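Local coordinates for acyl-coenzyme A oxidase (Caenorhabditis elegans, PDB 5K3H), which catalyses the FAD-dependent, oxygen-consuming desaturation of acyl-CoA thioesters to 2-trans-enoyl-CoA and hydrogen peroxide, the first step of peroxisomal beta-oxidation, at residues Ile492-His497 with Asp585-Ser590; Thr503-Asn508 with Ser528-Arg533; Ser535-Arg540 with Leu576-Tyr581; Phe542-Phe547 with Leu569-Glu574. All coordinates share one frame; numbering follows the deposited sequence.

Contact 1. Residues Ile492-His497 with Asp585-Ser590; sequences IKTFQH and DGFMSS
Most of the buried surface comes from two stacked rings, His497 and Phe587. They lie face to face, centroids 3.7 Å apart and planes only 9° from parallel, each reaching out tip first from its own backbone. Both side chains have CG anti to the backbone N, which swings them into the gap between helix 489-515 and the turn at 585-590. Phe587 CD1 sits over the middle of the imidazole, while His497 CB lies over the phenyl face as a CH-pi contact.

The polar part is one nearly straight hydrogen bond, His497 NE2 to Asp585 OD2 at 2.7 Å, with the acceptor in the imidazole plane and using its syn lone pair. This is a His-carboxylate pair; ND1 bonds to Ser474 OG, so both ring nitrogens are engaged, which should hold the ring's rotation. The carboxylate would probably favour a protonated imidazole. Asp585 OD1 takes the backbone N of Phe587 at 3.1 Å from above the carboxylate plane, an Asx turn that ties that N to the carboxylate gripped by His497. An alanine at His497 would remove both the stack on Phe587 and the bond to Asp585, and would probably loosen the turn.

A thinner margin is made by Thr494: OG1 lies at the edge of the Phe587 ring, its own hydrogen bonds going to Ser478 OG and Glu490 O, and CG2 approaches Met588 SD at 4.3 Å. Met588 also packs on Leu575 of helix 557-577 and on Leu593 and Val596 of helix 590-616, so the turn after helix 579-584 packs on helices 489-515, 557-577 and 590-616 together.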
# COMPACT_ATOMS: atom_id res chain seq x y z
N ILE B 492 12.48 8.97 -26.67
CA ILE B 492 12.10 7.63 -27.12
C ILE B 492 13.34 6.84 -27.50
O ILE B 492 13.53 5.69 -27.07
CB ILE B 492 11.08 7.73 -28.26
CG1 ILE B 492 9.76 8.31 -27.71
CG2 ILE B 492 10.80 6.38 -28.84
CD1 ILE B 492 8.64 8.48 -28.73
N LYS B 493 14.25 7.45 -28.27
CA LYS B 493 15.48 6.74 -28.64
C LYS B 493 16.33 6.39 -27.43
O LYS B 493 17.05 5.39 -27.45
CB LYS B 493 16.32 7.55 -29.63
CG LYS B 493 15.69 7.68 -31.00
CD LYS B 493 16.74 8.11 -32.00
CE LYS B 493 17.38 9.43 -31.61
NZ LYS B 493 18.78 9.59 -32.14
N THR B 494 16.29 7.21 -26.38
CA THR B 494 17.05 6.93 -25.17
C THR B 494 16.44 5.76 -24.39
O THR B 494 17.17 4.89 -23.90
CB THR B 494 17.13 8.21 -24.32
OG1 THR B 494 17.79 9.22 -25.09
CG2 THR B 494 17.90 8.00 -23.04
N PHE B 495 15.10 5.71 -24.28
CA PHE B 495 14.45 4.54 -23.68
C PHE B 495 14.69 3.27 -24.51
O PHE B 495 14.85 2.18 -23.96
CB PHE B 495 12.93 4.76 -23.55
CG PHE B 495 12.55 5.75 -22.49
CD1 PHE B 495 12.82 5.50 -21.16
CD2 PHE B 495 11.89 6.91 -22.82
CE1 PHE B 495 12.46 6.38 -20.19
CE2 PHE B 495 11.52 7.83 -21.85
CZ PHE B 495 11.80 7.56 -20.54
N GLN B 496 14.68 3.40 -25.83
CA GLN B 496 14.97 2.24 -26.66
C GLN B 496 16.37 1.72 -26.38
O GLN B 496 16.58 0.51 -26.23
CB GLN B 496 14.79 2.60 -28.14
CG GLN B 496 13.33 2.67 -28.54
CD GLN B 496 13.09 3.12 -29.99
OE1 GLN B 496 13.98 3.69 -30.63
NE2 GLN B 496 11.87 2.91 -30.49
N HIS B 497 17.34 2.62 -26.24
CA HIS B 497 18.71 2.22 -25.96
C HIS B 497 18.82 1.47 -24.63
O HIS B 497 19.42 0.39 -24.58
CB HIS B 497 19.64 3.43 -25.96
CG HIS B 497 21.04 3.09 -25.58
ND1 HIS B 497 21.96 2.58 -26.49
CD2 HIS B 497 21.67 3.11 -24.38
CE1 HIS B 497 23.10 2.34 -25.86
NE2 HIS B 497 22.95 2.65 -24.59
N ASP B 585 26.60 2.99 -19.07
CA ASP B 585 27.50 2.88 -20.19
C ASP B 585 27.94 4.25 -20.73
O ASP B 585 28.50 4.32 -21.83
CB ASP B 585 26.83 2.11 -21.31
CG ASP B 585 25.55 2.77 -21.78
OD1 ASP B 585 25.05 3.66 -21.07
OD2 ASP B 585 25.06 2.43 -22.87
N GLY B 586 27.73 5.32 -19.97
CA GLY B 586 27.99 6.66 -20.46
C GLY B 586 27.07 7.15 -21.57
O GLY B 586 27.38 8.15 -22.22
N PHE B 587 25.93 6.51 -21.78
CA PHE B 587 25.02 6.97 -22.82
C PHE B 587 24.47 8.36 -22.49
O PHE B 587 24.17 9.14 -23.40
CB PHE B 587 23.89 5.96 -23.05
CG PHE B 587 23.14 6.19 -24.33
CD1 PHE B 587 23.71 5.83 -25.55
CD2 PHE B 587 21.86 6.77 -24.33
CE1 PHE B 587 23.03 6.03 -26.75
CE2 PHE B 587 21.17 6.97 -25.54
CZ PHE B 587 21.76 6.61 -26.74
N MET B 588 24.24 8.64 -21.21
CA MET B 588 23.91 9.99 -20.72
C MET B 588 25.01 10.52 -19.80
O MET B 588 25.63 9.78 -19.03
CB MET B 588 22.57 10.03 -19.96
CG MET B 588 21.35 10.23 -20.83
SD MET B 588 19.74 10.37 -19.96
CE MET B 588 19.83 11.92 -19.07
N SER B 589 25.20 11.83 -19.85
CA SER B 589 26.11 12.51 -18.94
C SER B 589 25.34 13.08 -17.75
O SER B 589 24.11 13.18 -17.75
CB SER B 589 26.82 13.65 -19.66
OG SER B 589 25.83 14.55 -20.16
N SER B 590 26.10 13.46 -16.73
CA SER B 590 25.53 14.16 -15.59
C SER B 590 24.83 15.44 -16.03
O SER B 590 23.79 15.81 -15.48
CB SER B 590 26.63 14.46 -14.57
OG SER B 590 26.11 15.16 -13.45

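Contact 2. Residues Thr503-Asn508 with Ser528-Arg533; sequences TLKAAN and SVELNR
Helices 489-515 and 520-553 run back antiparallel here, the segment axes 8.5 Å apart at an angle of 157°, with Ala506 and Leu531 the nearest pair of CA atoms at 5.3 Å. They form a helical hairpin in the C-terminal helical part of the oxidase, and the small side chain of Ala506 lets the backbones come this close. Its CB points at the facing helix and rests 3.6 Å from Glu530 O. Leu531 curls in from the flank, CG anti to the carbonyl carbon, so that its CD2 branch meets Ala506 CB at 3.9 Å.

The polar side lies toward the second subunit. Glu530 is bent at chi2 (-67°), turning its carboxylate along the helix to Arg533, where OE2 forms a salt bridge with NH1 at 2.7 Å; OE2 also bonds to Tyr601 OH of the second subunit. That should help to position the guanidinium of Arg533, an ATP-site residue, from within its own helix. Lys505 is fully extended, and its ammonium forms a salt bridge with Asp594 of the second subunit. Between Lys505 and Glu530 sits one water: it donates to Glu530 OE1 at 2.9 Å and accepts a weak bond from Lys505 NZ at 3.3 Å.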
# COMPACT_ATOMS: atom_id res chain seq x y z
N THR B 503 18.21 -5.71 -22.04
CA THR B 503 17.76 -6.97 -22.62
C THR B 503 18.94 -7.85 -23.05
O THR B 503 18.97 -9.05 -22.76
CB THR B 503 16.82 -6.70 -23.79
OG1 THR B 503 15.63 -6.10 -23.28
CG2 THR B 503 16.50 -7.97 -24.54
N LEU B 504 19.89 -7.27 -23.79
CA LEU B 504 21.02 -8.07 -24.25
C LEU B 504 21.93 -8.46 -23.09
O LEU B 504 22.49 -9.57 -23.06
CB LEU B 504 21.80 -7.30 -25.31
CG LEU B 504 20.98 -6.76 -26.49
CD1 LEU B 504 21.88 -5.93 -27.41
CD2 LEU B 504 20.21 -7.82 -27.28
N LYS B 505 22.11 -7.56 -22.11
CA LYS B 505 22.96 -7.89 -20.97
C LYS B 505 22.40 -9.07 -20.20
O LYS B 505 23.10 -10.07 -19.96
CB LYS B 505 23.08 -6.67 -20.06
CG LYS B 505 23.90 -6.92 -18.83
CD LYS B 505 23.88 -5.76 -17.85
CE LYS B 505 24.70 -6.11 -16.60
NZ LYS B 505 25.07 -4.90 -15.85
N ALA B 506 21.10 -9.03 -19.90
CA ALA B 506 20.47 -10.11 -19.14
C ALA B 506 20.47 -11.41 -19.92
O ALA B 506 20.72 -12.48 -19.36
CB ALA B 506 19.05 -9.72 -18.77
N ALA B 507 20.20 -11.35 -21.23
CA ALA B 507 20.22 -12.58 -22.02
C ALA B 507 21.62 -13.17 -22.08
O ALA B 507 21.80 -14.39 -21.91
CB ALA B 507 19.64 -12.31 -23.42
N ASN B 508 22.64 -12.33 -22.25
CA ASN B 508 24.01 -12.83 -22.27
C ASN B 508 24.42 -13.40 -20.91
O ASN B 508 25.24 -14.32 -20.86
CB ASN B 508 24.98 -11.75 -22.70
CG ASN B 508 24.95 -11.52 -24.18
OD1 ASN B 508 24.61 -12.44 -24.93
ND2 ASN B 508 25.31 -10.33 -24.62
N SER B 528 17.27 -14.24 -13.17
CA SER B 528 15.86 -13.88 -13.32
C SER B 528 15.58 -12.44 -12.91
O SER B 528 14.72 -11.80 -13.52
CB SER B 528 14.98 -14.87 -12.54
OG SER B 528 15.42 -15.03 -11.20
N VAL B 529 16.31 -11.90 -11.93
CA VAL B 529 16.11 -10.50 -11.53
C VAL B 529 16.53 -9.56 -12.65
O VAL B 529 15.85 -8.57 -12.93
CB VAL B 529 16.88 -10.18 -10.23
CG1 VAL B 529 16.77 -8.70 -9.93
CG2 VAL B 529 16.38 -10.99 -9.09
N GLU B 530 17.67 -9.83 -13.27
CA GLU B 530 18.10 -9.03 -14.41
C GLU B 530 17.14 -9.20 -15.58
O GLU B 530 16.91 -8.25 -16.34
CB GLU B 530 19.53 -9.41 -14.84
CG GLU B 530 20.61 -9.12 -13.80
CD GLU B 530 20.85 -7.64 -13.54
OE1 GLU B 530 20.91 -6.88 -14.50
OE2 GLU B 530 20.99 -7.22 -12.38
N LEU B 531 16.58 -10.40 -15.76
CA LEU B 531 15.67 -10.64 -16.87
C LEU B 531 14.37 -9.87 -16.70
O LEU B 531 13.81 -9.37 -17.67
CB LEU B 531 15.39 -12.13 -17.01
CG LEU B 531 16.53 -13.07 -17.45
CD1 LEU B 531 16.18 -14.55 -17.13
CD2 LEU B 531 16.83 -12.88 -18.94
N ASN B 532 13.88 -9.76 -15.46
CA ASN B 532 12.66 -9.00 -15.22
C ASN B 532 12.86 -7.51 -15.43
O ASN B 532 11.95 -6.82 -15.91
CB ASN B 532 12.15 -9.23 -13.80
CG ASN B 532 11.32 -10.45 -13.69
OD1 ASN B 532 11.09 -11.15 -14.68
ND2 ASN B 532 10.82 -10.70 -12.50
N ARG B 533 14.03 -6.99 -15.03
CA ARG B 533 14.34 -5.58 -15.29
C ARG B 533 14.19 -5.26 -16.77
O ARG B 533 13.64 -4.21 -17.13
CB ARG B 533 15.75 -5.27 -14.80
CG ARG B 533 15.88 -5.21 -13.28
CD ARG B 533 17.33 -5.02 -12.77
NE ARG B 533 17.31 -4.88 -11.31
CZ ARG B 533 18.33 -5.13 -10.50
NH1 ARG B 533 19.49 -5.53 -10.99
NH2 ARG B 533 18.17 -4.99 -9.19
O HOH W 1 22.00 -4.18 -14.95

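Contact 3. Residues Ser535-Arg540 with Leu576-Tyr581; sequences SRLHTR and LDVATY
Leu537 fills the tight half of this contact. Its CD1 methyl stands squarely over the ring of Tyr581, 4.1 Å from the centroid and only 6° off the ring normal, a well-centred CH-pi contact. The other methyl, CD2, slides past Val578 and meets its CG1 at 3.9 Å. Val578 is where helix 557-577 gives way to helix 579-584, so the leucine packs into the break between them.

The outer half is the polar, solvent-facing side, with Asp577 exposed. Arg540, bent at chi3 (75°), crosses Asp577 at about a right angle, and its NH2 makes a salt bridge to OD2 at 2.6 Å, near the guanidinium plane and on the anti lone pair. NH1 adds only a weak bond to the same oxygen at 3.2 Å. Val578 CG1 lies 3.3 Å above one face of the guanidinium, toward its rim, and NH2 is shared with Glu574. A methionine at Arg540 would remove the shared positive charge and would probably weaken the tie between Asp577 and Glu574.

Tyr581, Ser535 and Arg536 all belong to the ATP site shared by the two subunits. Around them, helix 489-515 covers Leu537, Val578 and Tyr581 through Ala499, Ile498 and Gln502, helix 382-408 touches Arg540 through Gln397, and helix 590-616 packs on Leu576 and Ala579.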
# COMPACT_ATOMS: atom_id res chain seq x y z
N SER B 535 12.24 -6.84 -18.96
CA SER B 535 10.84 -6.91 -19.34
C SER B 535 10.11 -5.62 -18.98
O SER B 535 9.23 -5.16 -19.72
CB SER B 535 10.18 -8.12 -18.68
OG SER B 535 10.92 -9.30 -18.91
N ARG B 536 10.43 -5.05 -17.81
CA ARG B 536 9.84 -3.79 -17.37
C ARG B 536 10.27 -2.61 -18.26
O ARG B 536 9.45 -1.76 -18.62
CB ARG B 536 10.22 -3.52 -15.92
CG ARG B 536 9.58 -4.48 -14.93
CD ARG B 536 9.71 -3.97 -13.49
NE ARG B 536 9.50 -5.04 -12.52
CZ ARG B 536 10.48 -5.70 -11.92
NH1 ARG B 536 11.74 -5.36 -12.17
NH2 ARG B 536 10.22 -6.68 -11.07
N LEU B 537 11.56 -2.51 -18.57
CA LEU B 537 12.00 -1.40 -19.41
C LEU B 537 11.33 -1.47 -20.78
O LEU B 537 10.92 -0.45 -21.33
CB LEU B 537 13.53 -1.42 -19.52
CG LEU B 537 14.30 -1.10 -18.23
CD1 LEU B 537 15.76 -1.42 -18.40
CD2 LEU B 537 14.13 0.37 -17.83
N HIS B 538 11.20 -2.67 -21.33
CA HIS B 538 10.54 -2.83 -22.61
C HIS B 538 9.08 -2.41 -22.53
O HIS B 538 8.57 -1.68 -23.40
CB HIS B 538 10.69 -4.29 -23.03
CG HIS B 538 9.87 -4.67 -24.22
ND1 HIS B 538 10.30 -4.46 -25.52
CD2 HIS B 538 8.66 -5.29 -24.32
CE1 HIS B 538 9.39 -4.92 -26.36
NE2 HIS B 538 8.39 -5.43 -25.65
N THR B 539 8.40 -2.81 -21.44
CA THR B 539 6.99 -2.47 -21.26
C THR B 539 6.81 -0.96 -21.08
O THR B 539 5.94 -0.36 -21.70
CB THR B 539 6.43 -3.25 -20.07
OG1 THR B 539 6.61 -4.66 -20.29
CG2 THR B 539 4.95 -2.96 -19.88
N ARG B 540 7.67 -0.34 -20.26
CA ARG B 540 7.63 1.11 -20.08
C ARG B 540 7.94 1.84 -21.39
O ARG B 540 7.36 2.90 -21.66
CB ARG B 540 8.59 1.54 -18.96
CG ARG B 540 8.17 0.96 -17.60
CD ARG B 540 9.18 1.19 -16.49
NE ARG B 540 9.19 2.56 -16.00
CZ ARG B 540 9.86 2.96 -14.92
NH1 ARG B 540 10.57 2.10 -14.22
NH2 ARG B 540 9.81 4.22 -14.53
N LEU B 576 14.22 10.01 -15.45
CA LEU B 576 14.93 10.17 -14.18
C LEU B 576 14.78 8.92 -13.33
O LEU B 576 15.72 8.53 -12.62
CB LEU B 576 14.42 11.40 -13.44
CG LEU B 576 15.33 12.11 -12.42
CD1 LEU B 576 16.66 12.58 -13.00
CD2 LEU B 576 14.58 13.29 -11.82
N ASP B 577 13.63 8.24 -13.42
CA ASP B 577 13.37 7.05 -12.63
C ASP B 577 14.30 5.90 -12.97
O ASP B 577 14.64 5.11 -12.08
CB ASP B 577 11.93 6.59 -12.84
CG ASP B 577 11.50 5.54 -11.82
OD1 ASP B 577 11.95 5.66 -10.67
OD2 ASP B 577 10.73 4.61 -12.18
N VAL B 578 14.71 5.77 -14.24
CA VAL B 578 15.56 4.66 -14.68
C VAL B 578 16.94 5.18 -15.09
O VAL B 578 17.58 4.65 -16.02
CB VAL B 578 14.87 3.89 -15.83
CG1 VAL B 578 13.53 3.37 -15.35
CG2 VAL B 578 14.70 4.77 -17.07
N ALA B 579 17.40 6.23 -14.40
CA ALA B 579 18.61 6.96 -14.78
C ALA B 579 19.86 6.09 -14.74
O ALA B 579 20.77 6.26 -15.56
CB ALA B 579 18.78 8.18 -13.87
N THR B 580 19.94 5.17 -13.77
CA THR B 580 21.09 4.27 -13.67
C THR B 580 21.40 3.57 -15.00
O THR B 580 22.55 3.54 -15.44
CB THR B 580 20.86 3.25 -12.56
OG1 THR B 580 20.93 3.92 -11.29
CG2 THR B 580 21.91 2.13 -12.59
N TYR B 581 20.38 3.01 -15.65
CA TYR B 581 20.62 2.32 -16.91
C TYR B 581 21.16 3.26 -17.99
O TYR B 581 21.88 2.82 -18.90
CB TYR B 581 19.32 1.63 -17.37
CG TYR B 581 18.76 0.70 -16.33
CD1 TYR B 581 19.31 -0.56 -16.14
CD2 TYR B 581 17.70 1.08 -15.52
CE1 TYR B 581 18.82 -1.41 -15.18
CE2 TYR B 581 17.18 0.22 -14.54
CZ TYR B 581 17.76 -1.04 -14.38
OH TYR B 581 17.28 -1.93 -13.41

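Contact 4. Residues Phe542-Phe547 with Leu569-Glu574; sequences FIVEAF and LHVNYE
His570 leaves its backbone toward helix 542-547, CG anti to the backbone N (chi1 -173°), and three side chains of that helix gather round its ring. Phe547, also with CG anti to its backbone N, brings the CD2 edge of its phenyl to His570 CD2 at 4.0 Å. The two rings are tilted by 55° with centroids 5.8 Å apart, an oblique meeting. Val544 comes across the imidazole at a slant and places CG2 3.9 Å from His570 NE2, while Ile543 CG2 reaches the same nitrogen more distantly at 4.2 Å. From its own helix, Glu574 CG lies 3.4 Å above one face of the imidazole, offset toward the rim, so the ring is wedged among aliphatic and aromatic carbons.

Val544 is the side chain that serves two partners. Its CG2 branch is the one on the histidine; CG1, anti to the backbone N, meets Val571 CG1 at 3.7 Å, the two valines crossing at about a right angle. Val544 and Val571 are also the residues whose CA atoms come nearest across the pair.

Neighbouring helices close the edges: Phe547 leans on Ala353, Ile543 on Leu390, and Val571 on Tyr491. With segment axes 10.9 Å apart and running at 164°, this is a nearly antiparallel helix pair joined by interlocking apolar and aromatic side chains, part of the buried interior of the C-terminal all-helical region of acyl-CoA oxidases.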
# COMPACT_ATOMS: atom_id res chain seq x y z
N PHE B 542 7.15 0.81 -24.41
CA PHE B 542 5.90 0.75 -25.17
C PHE B 542 4.91 1.81 -24.72
O PHE B 542 4.27 2.47 -25.54
CB PHE B 542 5.24 -0.62 -25.05
CG PHE B 542 3.92 -0.70 -25.78
CD1 PHE B 542 3.89 -0.92 -27.15
CD2 PHE B 542 2.72 -0.48 -25.11
CE1 PHE B 542 2.69 -0.97 -27.82
CE2 PHE B 542 1.51 -0.53 -25.79
CZ PHE B 542 1.49 -0.78 -27.14
N ILE B 543 4.75 1.97 -23.40
CA ILE B 543 3.78 2.92 -22.88
C ILE B 543 4.11 4.34 -23.32
O ILE B 543 3.23 5.08 -23.77
CB ILE B 543 3.71 2.79 -21.34
CG1 ILE B 543 3.14 1.42 -20.94
CG2 ILE B 543 2.88 3.92 -20.73
CD1 ILE B 543 3.43 1.01 -19.51
N VAL B 544 5.39 4.73 -23.24
CA VAL B 544 5.81 6.05 -23.72
C VAL B 544 5.50 6.22 -25.21
O VAL B 544 5.04 7.28 -25.64
CB VAL B 544 7.31 6.27 -23.45
CG1 VAL B 544 7.77 7.55 -24.12
CG2 VAL B 544 7.61 6.25 -21.96
N GLU B 545 5.80 5.20 -26.03
CA GLU B 545 5.58 5.35 -27.47
C GLU B 545 4.09 5.47 -27.80
O GLU B 545 3.72 6.21 -28.72
CB GLU B 545 6.20 4.18 -28.23
CG GLU B 545 7.72 4.13 -28.21
CD GLU B 545 8.31 3.20 -29.26
OE1 GLU B 545 8.23 3.51 -30.47
OE2 GLU B 545 8.87 2.16 -28.88
N ALA B 546 3.23 4.72 -27.10
CA ALA B 546 1.80 4.85 -27.36
C ALA B 546 1.28 6.22 -26.95
O ALA B 546 0.48 6.84 -27.66
CB ALA B 546 1.04 3.75 -26.63
N PHE B 547 1.79 6.75 -25.83
CA PHE B 547 1.42 8.10 -25.42
C PHE B 547 1.86 9.12 -26.47
O PHE B 547 1.08 10.00 -26.86
CB PHE B 547 2.05 8.39 -24.05
CG PHE B 547 1.44 9.56 -23.33
CD1 PHE B 547 0.48 10.37 -23.93
CD2 PHE B 547 1.90 9.92 -22.07
CE1 PHE B 547 -0.05 11.47 -23.26
CE2 PHE B 547 1.38 11.02 -21.40
CZ PHE B 547 0.41 11.79 -21.99
N LEU B 569 6.28 15.88 -19.22
CA LEU B 569 6.46 15.51 -17.82
C LEU B 569 6.75 14.02 -17.68
O LEU B 569 7.68 13.61 -16.98
CB LEU B 569 5.22 15.88 -17.01
CG LEU B 569 5.22 15.53 -15.52
CD1 LEU B 569 6.38 16.22 -14.77
CD2 LEU B 569 3.89 15.88 -14.89
N HIS B 570 5.95 13.20 -18.37
CA HIS B 570 6.08 11.75 -18.30
C HIS B 570 7.48 11.30 -18.70
O HIS B 570 8.15 10.56 -17.96
CB HIS B 570 5.01 11.11 -19.19
CG HIS B 570 4.92 9.61 -19.09
ND1 HIS B 570 4.59 8.96 -17.92
CD2 HIS B 570 5.07 8.65 -20.03
CE1 HIS B 570 4.58 7.66 -18.14
NE2 HIS B 570 4.85 7.44 -19.41
N VAL B 571 7.96 11.72 -19.88
CA VAL B 571 9.24 11.18 -20.33
C VAL B 571 10.38 11.63 -19.43
O VAL B 571 11.31 10.87 -19.16
CB VAL B 571 9.49 11.54 -21.81
CG1 VAL B 571 8.47 10.86 -22.71
CG2 VAL B 571 9.45 13.06 -22.02
N ASN B 572 10.30 12.84 -18.86
CA ASN B 572 11.36 13.28 -17.95
C ASN B 572 11.28 12.58 -16.59
O ASN B 572 12.32 12.22 -16.02
CB ASN B 572 11.33 14.79 -17.76
CG ASN B 572 11.94 15.51 -18.93
OD1 ASN B 572 13.17 15.48 -19.10
ND2 ASN B 572 11.11 16.19 -19.73
N TYR B 573 10.07 12.41 -16.04
CA TYR B 573 9.94 11.68 -14.79
C TYR B 573 10.37 10.23 -14.94
O TYR B 573 11.12 9.69 -14.12
CB TYR B 573 8.50 11.75 -14.31
CG TYR B 573 8.29 11.14 -12.96
CD1 TYR B 573 8.49 11.89 -11.80
CD2 TYR B 573 7.92 9.81 -12.82
CE1 TYR B 573 8.30 11.34 -10.55
CE2 TYR B 573 7.73 9.26 -11.57
CZ TYR B 573 7.92 10.03 -10.45
OH TYR B 573 7.74 9.50 -9.20
N GLU B 574 9.88 9.56 -15.99
CA GLU B 574 10.21 8.16 -16.19
C GLU B 574 11.69 7.99 -16.50
O GLU B 574 12.31 7.01 -16.06
CB GLU B 574 9.34 7.57 -17.31
CG GLU B 574 7.83 7.63 -17.03
CD GLU B 574 7.42 6.82 -15.79
OE1 GLU B 574 7.96 5.70 -15.61
OE2 GLU B 574 6.55 7.29 -15.01

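Overall arrangement
The four contacts tie helices 489-515, 520-553 and 557-577 and the turn at 585-590 into one C-terminal bundle. Helix 520-553 threads contacts 2, 3 and 4, and helix 489-515 serves contacts 1 and 2. Contacts 3 and 4, with centres 11 Å apart, are joined by the salt bridge from Arg540 NH2 to Glu574 OE1 at 2.6 Å. Phe495 packs contact 1 against both, its CZ lying 3.6 Å from Val571 O and its CE1 4.2 Å from Val578 CG2. Between contacts 2 and 3, Arg533 CD approaches Tyr581 OH at 3.2 Å, so two residues of the ATP site meet there. Contacts 1, 2 and 3 reach the second subunit; contact 4 does not.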